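PDB 6HUN: ribulose bisphosphate carboxylase from Hyperthermus butylicus DSM 5456, which probably adds carbon dioxide and water to ribulose 1,5-bisphosphate, giving two molecules of 3-phosphoglycerate, as part of an archaeal AMP degradation pathway. Local coordinates for residues E65-T70 / L84-Y89. Numbering follows the deposited sequence.
Sequences ESSVGT and LKAKAY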
# COMPACT_ATOMS: atom_id res chain seq x y z
N GLU A 65 -10.65 -16.45 -7.76
CA GLU A 65 -9.39 -15.71 -7.87
C GLU A 65 -8.79 -15.43 -6.50
O GLU A 65 -7.56 -15.38 -6.37
CB GLU A 65 -9.63 -14.41 -8.65
CG GLU A 65 -8.42 -13.41 -8.69
CD GLU A 65 -7.21 -13.94 -9.46
OE1 GLU A 65 -6.07 -13.63 -9.06
OE2 GLU A 65 -7.40 -14.66 -10.45
N SER A 66 -9.61 -15.21 -5.46
CA SER A 66 -9.08 -14.93 -4.14
C SER A 66 -8.82 -16.20 -3.34
O SER A 66 -8.50 -16.11 -2.16
CB SER A 66 -10.02 -13.97 -3.37
OG SER A 66 -11.32 -14.53 -3.27
N SER A 67 -8.90 -17.38 -3.96
CA SER A 67 -8.58 -18.61 -3.23
C SER A 67 -7.70 -19.51 -4.10
O SER A 67 -6.52 -19.21 -4.27
CB SER A 67 -9.85 -19.31 -2.71
OG SER A 67 -10.72 -19.85 -3.69
N VAL A 68 -8.26 -20.57 -4.68
CA VAL A 68 -7.45 -21.64 -5.30
C VAL A 68 -7.43 -21.55 -6.82
O VAL A 68 -6.92 -22.46 -7.47
CB VAL A 68 -7.96 -23.04 -4.90
CG1 VAL A 68 -7.81 -23.20 -3.42
CG2 VAL A 68 -9.37 -23.19 -5.30
N GLY A 69 -7.98 -20.48 -7.41
CA GLY A 69 -7.99 -20.43 -8.86
C GLY A 69 -8.84 -21.53 -9.48
O GLY A 69 -9.74 -22.12 -8.87
N THR A 70 -8.53 -21.84 -10.73
CA THR A 70 -9.27 -22.84 -11.47
C THR A 70 -8.32 -23.88 -12.04
O THR A 70 -7.10 -23.75 -12.01
CB THR A 70 -10.06 -22.19 -12.62
OG1 THR A 70 -9.29 -21.12 -13.17
CG2 THR A 70 -11.40 -21.65 -12.13
N LEU A 84 -9.54 -26.04 0.24
CA LEU A 84 -9.16 -24.64 0.33
C LEU A 84 -10.10 -23.70 -0.41
O LEU A 84 -9.86 -22.49 -0.41
CB LEU A 84 -7.75 -24.46 -0.21
CG LEU A 84 -6.65 -25.10 0.62
CD1 LEU A 84 -5.29 -24.94 -0.06
CD2 LEU A 84 -6.65 -24.46 2.02
N LYS A 85 -11.16 -24.19 -1.04
CA LYS A 85 -11.89 -23.37 -1.99
C LYS A 85 -12.88 -22.42 -1.31
O LYS A 85 -13.58 -22.81 -0.37
CB LYS A 85 -12.62 -24.26 -2.98
CG LYS A 85 -13.73 -23.55 -3.68
CD LYS A 85 -14.75 -24.53 -4.16
CE LYS A 85 -14.04 -25.64 -4.87
NZ LYS A 85 -14.87 -26.08 -6.00
N ALA A 86 -12.95 -21.17 -1.79
CA ALA A 86 -13.85 -20.18 -1.19
C ALA A 86 -15.23 -20.25 -1.84
O ALA A 86 -15.37 -20.67 -2.99
CB ALA A 86 -13.28 -18.76 -1.32
N LYS A 87 -16.27 -19.85 -1.10
CA LYS A 87 -17.64 -19.96 -1.59
C LYS A 87 -18.41 -18.66 -1.41
O LYS A 87 -18.58 -18.21 -0.28
CB LYS A 87 -18.38 -21.11 -0.88
CG LYS A 87 -17.83 -22.46 -1.23
CD LYS A 87 -18.08 -22.80 -2.70
CE LYS A 87 -18.79 -24.12 -2.81
NZ LYS A 87 -20.05 -24.00 -2.04
N ALA A 88 -18.94 -18.12 -2.50
CA ALA A 88 -19.92 -17.05 -2.40
C ALA A 88 -21.24 -17.69 -2.02
O ALA A 88 -21.76 -18.50 -2.79
CB ALA A 88 -20.09 -16.31 -3.72
N TYR A 89 -21.80 -17.30 -0.87
CA TYR A 89 -22.95 -18.01 -0.31
C TYR A 89 -24.14 -17.08 -0.07
O TYR A 89 -25.17 -17.53 0.44
CB TYR A 89 -22.57 -18.73 0.99
CG TYR A 89 -22.26 -17.80 2.13
CD1 TYR A 89 -20.97 -17.28 2.30
CD2 TYR A 89 -23.25 -17.40 3.02
CE1 TYR A 89 -20.69 -16.42 3.31
CE2 TYR A 89 -22.97 -16.53 4.04
CZ TYR A 89 -21.68 -16.02 4.17
OH TYR A 89 -21.39 -15.16 5.20
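In the N-terminal domain of this RuBisCO, S67 and V68, just past the C-terminal end of helix 55-65, meet L84, K85 and A86 on the lead into strand 87-93. The one hydrogen bond between the two segments runs from the backbone N of A86 to S67 OG, 3.2 Å long and fairly straight at 157°. With chi1 at 67°, OG sits between the backbone N and the carbonyl carbon of its own residue; it also hydrogen-bonds A63 O in the last turn of the helix. A86 CB lies 3.7 Å from S67 OG, a methyl small enough to pack beside the hydroxyl without blocking its bond. Branched V68 meets two residues at once: CG1 presses tightly on L84 CB at 3.4 Å, while CG2 reaches K85 CB at 4.1 Å. The bent chain of K85 leads NZ to salt bridges with E28 and E82. An alanine at S67 would probably leave the A86 N-H without its acceptor and A63 O without its hydroxyl partner. S67 O meanwhile accepts a bond from N207 ND2 of the second subunit. One buried hydroxyl thus serves two backbone groups beside apolar V68, though L84 O, also buried here, has no hydrogen-bond partner in the model.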